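Local coordinates for type IV pilus biogenesis protein PilB (PDB 7B7P) that serves as a minor pilin of type IV pili with a direct role in adhesion, probably through a von Willebrand factor A-like module that carries a magnesium-binding MIDAS, at residues M192-I203 against I241-P252. Numbering follows the deposited sequence.
Sequences MDILRKKSVIMI and IATITKRENLNP
Arg196 reaches from helix 192-203 into the loop that follows helix 241-245, in the von Willebrand factor A-like domain, where the two helices run nearly antiparallel (169°). Arginine suits this place because its long, extended chain carries a flat group with several N-H donors to carbonyls at and just beyond the end of a helix, where regular i to i+4 bonding stops. Arg196 NH1 bonds to Ile244 O at 3.0 Å, close to the guanidinium plane, and more weakly to Lys246 O. NH1 and NH2 together grip a single acceptor, Asn249 O; the bond from Arg196 NH2 is 3.0 Å long and lies nearly along the C=O axis, whereas NH1 comes from above the carbonyl plane. One helical carbonyl and two of the loop thus share one buried guanidinium, whose faces are covered by Leu250 CB and, on the opposite side, Arg247 CG. The Arg247 guanidinium lies over Arg196 NE with the two planes 33° apart, a like-charge pairing that Asp193 probably eases: its OD1 meets Arg247 NH2 edge-on in a salt bridge whose hydrogen bond, at 3.3 Å, is weak. Asn249 ND2 ties the loop back to the helix by donating to Thr243 O. Toward the MIDAS, whose Ser173 side chain is about 7 Å from that of Pro252, the unbranched, bent Met192 lays SD against Leu250 CB and CB against the proline ring. At the other end, branched aliphatics fill the space between the helices, with Val200 CG1 on Ile241 CD1 and CG2 on Ile244 CG2. Beside them, Ser199 turns its hydroxyl back (chi1 64°) to donate to Leu195 O at 2.9 Å, OG and Ser199 N reaching that oxygen from opposite faces of its plane, while OG also touches Ile244 CG2.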
loop_
_atom_site.group_PDB
_atom_site.type_symbol
_atom_site.label_atom_id
_atom_site.label_comp_id
_atom_site.label_asym_id
_atom_site.label_seq_id
_atom_site.Cartn_x
_atom_site.Cartn_y
_atom_site.Cartn_z
ATOM N N MET A 192 8.474 -22.111 7.396
ATOM C CA MET A 192 9.629 -21.219 7.386
ATOM C C MET A 192 10.456 -21.374 6.108
ATOM O O MET A 192 10.907 -20.371 5.539
ATOM C CB MET A 192 10.505 -21.451 8.618
ATOM C CG MET A 192 11.474 -20.296 8.811
ATOM S SD MET A 192 10.581 -18.706 8.970
ATOM C CE MET A 192 10.040 -18.904 10.678
ATOM N N ASP A 193 10.669 -22.614 5.640
ATOM C CA ASP A 193 11.386 -22.805 4.377
ATOM C C ASP A 193 10.712 -22.014 3.269
ATOM O O ASP A 193 11.362 -21.256 2.544
ATOM C CB ASP A 193 11.456 -24.292 3.997
ATOM C CG ASP A 193 12.331 -25.099 4.940
ATOM O OD1 ASP A 193 13.315 -24.529 5.461
ATOM O OD2 ASP A 193 12.038 -26.302 5.154
ATOM N N ILE A 194 9.386 -22.136 3.163
ATOM C CA ILE A 194 8.690 -21.444 2.086
ATOM C C ILE A 194 8.756 -19.935 2.292
ATOM O O ILE A 194 8.938 -19.168 1.332
ATOM C CB ILE A 194 7.243 -21.962 1.977
ATOM C CG1 ILE A 194 7.245 -23.470 1.734
ATOM C CG2 ILE A 194 6.489 -21.244 0.867
ATOM C CD1 ILE A 194 5.886 -24.075 1.679
ATOM N N LEU A 195 8.651 -19.486 3.549
ATOM C CA LEU A 195 8.695 -18.058 3.833
ATOM C C LEU A 195 10.048 -17.459 3.467
ATOM O O LEU A 195 10.117 -16.372 2.882
ATOM C CB LEU A 195 8.374 -17.801 5.306
ATOM C CG LEU A 195 8.387 -16.314 5.682
ATOM C CD1 LEU A 195 7.554 -15.454 4.703
ATOM C CD2 LEU A 195 7.909 -16.136 7.130
ATOM N N ARG A 196 11.136 -18.143 3.823
ATOM C CA ARG A 196 12.462 -17.675 3.415
ATOM C C ARG A 196 12.533 -17.440 1.906
ATOM O O ARG A 196 12.865 -16.337 1.450
ATOM C CB ARG A 196 13.522 -18.678 3.834
ATOM C CG ARG A 196 13.759 -18.760 5.301
ATOM C CD ARG A 196 14.912 -19.674 5.491
ATOM N NE ARG A 196 14.935 -20.378 6.766
ATOM C CZ ARG A 196 15.598 -19.936 7.829
ATOM N NH1 ARG A 196 16.242 -18.781 7.754
ATOM N NH2 ARG A 196 15.614 -20.644 8.957
ATOM N N LYS A 197 12.199 -18.465 1.113
ATOM C CA LYS A 197 12.281 -18.331 -0.340
ATOM C C LYS A 197 11.380 -17.206 -0.847
ATOM O O LYS A 197 11.814 -16.350 -1.629
ATOM C CB LYS A 197 11.915 -19.657 -1.022
ATOM C CG LYS A 197 12.780 -20.868 -0.632
ATOM C CD LYS A 197 12.318 -22.120 -1.400
ATOM C CE LYS A 197 13.276 -23.295 -1.229
ATOM N NZ LYS A 197 13.466 -23.698 0.213
ATOM N N LYS A 198 10.116 -17.184 -0.411
ATOM C CA LYS A 198 9.161 -16.251 -1.008
ATOM C C LYS A 198 9.416 -14.805 -0.600
ATOM O O LYS A 198 9.015 -13.881 -1.325
ATOM C CB LYS A 198 7.725 -16.645 -0.646
ATOM C CG LYS A 198 7.244 -17.937 -1.286
ATOM C CD LYS A 198 7.498 -17.942 -2.793
ATOM C CE LYS A 198 6.884 -19.167 -3.460
ATOM N NZ LYS A 198 7.385 -19.321 -4.866
ATOM N N SER A 199 10.064 -14.571 0.537
ATOM C CA SER A 199 10.367 -13.191 0.890
ATOM C C SER A 199 11.664 -12.699 0.248
ATOM O O SER A 199 11.786 -11.498 -0.031
ATOM C CB SER A 199 10.391 -13.019 2.419
ATOM O OG SER A 199 11.416 -13.771 3.034
ATOM N N VAL A 200 12.607 -13.601 -0.040
ATOM C CA VAL A 200 13.727 -13.253 -0.921
ATOM C C VAL A 200 13.204 -12.722 -2.255
ATOM O O VAL A 200 13.631 -11.663 -2.734
ATOM C CB VAL A 200 14.658 -14.464 -1.117
ATOM C CG1 VAL A 200 15.735 -14.154 -2.166
ATOM C CG2 VAL A 200 15.316 -14.849 0.195
ATOM N N ILE A 201 12.243 -13.435 -2.860
ATOM C CA ILE A 201 11.601 -12.959 -4.089
ATOM C C ILE A 201 10.979 -11.582 -3.875
ATOM O O ILE A 201 11.111 -10.682 -4.717
ATOM C CB ILE A 201 10.558 -13.982 -4.576
ATOM C CG1 ILE A 201 11.236 -15.298 -4.972
ATOM C CG2 ILE A 201 9.735 -13.427 -5.738
ATOM C CD1 ILE A 201 10.318 -16.253 -5.695
ATOM N N MET A 202 10.290 -11.395 -2.741
ATOM C CA MET A 202 9.590 -10.135 -2.492
ATOM C C MET A 202 10.569 -8.967 -2.388
ATOM O O MET A 202 10.259 -7.847 -2.818
ATOM C CB MET A 202 8.735 -10.263 -1.218
ATOM C CG MET A 202 8.295 -8.968 -0.580
ATOM S SD MET A 202 7.256 -7.957 -1.654
ATOM C CE MET A 202 5.976 -7.425 -0.505
ATOM N N ILE A 203 11.762 -9.218 -1.839
ATOM C CA ILE A 203 12.782 -8.174 -1.730
ATOM C C ILE A 203 13.259 -7.736 -3.118
ATOM O O ILE A 203 13.323 -6.538 -3.424
ATOM C CB ILE A 203 13.959 -8.666 -0.867
ATOM C CG1 ILE A 203 13.581 -8.701 0.617
ATOM C CG2 ILE A 203 15.193 -7.787 -1.102
ATOM C CD1 ILE A 203 13.066 -7.393 1.164
ATOM N N ILE A 241 19.169 -10.414 1.971
ATOM C CA ILE A 241 18.903 -11.774 1.508
ATOM C C ILE A 241 19.791 -12.760 2.246
ATOM O O ILE A 241 19.393 -13.902 2.506
ATOM C CB ILE A 241 19.098 -11.883 -0.013
ATOM C CG1 ILE A 241 18.049 -11.070 -0.754
ATOM C CG2 ILE A 241 19.019 -13.334 -0.460
ATOM C CD1 ILE A 241 18.060 -11.321 -2.252
ATOM N N ALA A 242 20.998 -12.328 2.614
ATOM C CA ALA A 242 21.861 -13.168 3.433
ATOM C C ALA A 242 21.215 -13.462 4.781
ATOM O O ALA A 242 21.253 -14.603 5.259
ATOM C CB ALA A 242 23.223 -12.495 3.617
ATOM N N THR A 243 20.613 -12.444 5.408
ATOM C CA THR A 243 19.943 -12.651 6.691
ATOM C C THR A 243 18.766 -13.613 6.560
ATOM O O THR A 243 18.621 -14.550 7.355
ATOM C CB THR A 243 19.455 -11.324 7.265
ATOM O OG1 THR A 243 20.412 -10.290 6.995
ATOM C CG2 THR A 243 19.248 -11.457 8.770
ATOM N N ILE A 244 17.908 -13.389 5.565
ATOM C CA ILE A 244 16.693 -14.182 5.458
ATOM C C ILE A 244 17.018 -15.642 5.220
ATOM O O ILE A 244 16.315 -16.533 5.722
ATOM C CB ILE A 244 15.796 -13.609 4.353
ATOM C CG1 ILE A 244 15.238 -12.262 4.797
ATOM C CG2 ILE A 244 14.693 -14.604 3.965
ATOM C CD1 ILE A 244 14.296 -11.663 3.810
ATOM N N THR A 245 18.100 -15.926 4.488
ATOM C CA THR A 245 18.390 -17.316 4.160
ATOM C C THR A 245 19.371 -17.984 5.118
ATOM O O THR A 245 19.409 -19.221 5.171
ATOM C CB THR A 245 18.889 -17.413 2.719
ATOM O OG1 THR A 245 19.685 -16.262 2.413
ATOM C CG2 THR A 245 17.699 -17.452 1.766
ATOM N N LYS A 246 20.140 -17.215 5.892
ATOM C CA LYS A 246 20.948 -17.796 6.965
ATOM C C LYS A 246 20.060 -18.566 7.939
ATOM O O LYS A 246 19.043 -18.046 8.408
ATOM C CB LYS A 246 21.709 -16.691 7.702
ATOM C CG LYS A 246 22.797 -17.170 8.656
ATOM C CD LYS A 246 23.928 -16.134 8.810
ATOM C CE LYS A 246 24.932 -16.175 7.630
ATOM N NZ LYS A 246 25.395 -14.807 7.211
ATOM N N ARG A 247 20.446 -19.801 8.258
ATOM C CA ARG A 247 19.525 -20.700 8.948
ATOM C C ARG A 247 19.713 -20.743 10.455
ATOM O O ARG A 247 18.990 -21.482 11.131
ATOM C CB ARG A 247 19.619 -22.114 8.366
ATOM C CG ARG A 247 18.971 -22.168 7.000
ATOM C CD ARG A 247 18.521 -23.546 6.568
ATOM N NE ARG A 247 17.288 -23.520 5.765
ATOM C CZ ARG A 247 17.031 -22.724 4.717
ATOM N NH1 ARG A 247 17.912 -21.816 4.268
ATOM N NH2 ARG A 247 15.854 -22.841 4.101
ATOM N N GLU A 248 20.645 -19.971 11.004
ATOM C CA GLU A 248 20.572 -19.690 12.431
ATOM C C GLU A 248 19.544 -18.606 12.743
ATOM O O GLU A 248 19.162 -18.452 13.908
ATOM C CB GLU A 248 21.954 -19.297 12.974
ATOM C CG GLU A 248 22.756 -18.353 12.083
ATOM C CD GLU A 248 23.917 -19.040 11.363
ATOM O OE1 GLU A 248 23.663 -19.944 10.527
ATOM O OE2 GLU A 248 25.086 -18.669 11.636
ATOM N N ASN A 249 19.083 -17.873 11.729
ATOM C CA ASN A 249 18.024 -16.882 11.854
ATOM C C ASN A 249 16.660 -17.500 11.550
ATOM O O ASN A 249 16.555 -18.559 10.921
ATOM C CB ASN A 249 18.277 -15.709 10.912
ATOM C CG ASN A 249 19.544 -14.964 11.245
ATOM O OD1 ASN A 249 20.019 -15.000 12.381
ATOM N ND2 ASN A 249 20.093 -14.265 10.256
ATOM N N LEU A 250 15.607 -16.808 12.000
ATOM C CA LEU A 250 14.220 -17.230 11.778
ATOM C C LEU A 250 14.010 -18.686 12.177
ATOM O O LEU A 250 13.275 -19.431 11.528
ATOM C CB LEU A 250 13.801 -17.026 10.326
ATOM C CG LEU A 250 13.887 -15.631 9.725
ATOM C CD1 LEU A 250 13.873 -15.769 8.205
ATOM C CD2 LEU A 250 12.727 -14.765 10.206
ATOM N N ASN A 251 14.674 -19.107 13.238
ATOM C CA ASN A 251 14.556 -20.484 13.665
ATOM C C ASN A 251 13.252 -20.677 14.434
ATOM O O ASN A 251 13.024 -19.980 15.428
ATOM C CB ASN A 251 15.751 -20.866 14.516
ATOM C CG ASN A 251 15.817 -22.330 14.774
ATOM O OD1 ASN A 251 15.686 -22.773 15.914
ATOM N ND2 ASN A 251 15.995 -23.114 13.710
ATOM N N PRO A 252 12.375 -21.589 14.013
ATOM C CA PRO A 252 11.046 -21.673 14.634
ATOM C C PRO A 252 11.133 -22.162 16.068
ATOM O O PRO A 252 11.788 -23.169 16.349
ATOM C CB PRO A 252 10.295 -22.669 13.741
ATOM C CG PRO A 252 11.000 -22.571 12.403
ATOM C CD PRO A 252 12.449 -22.353 12.757
#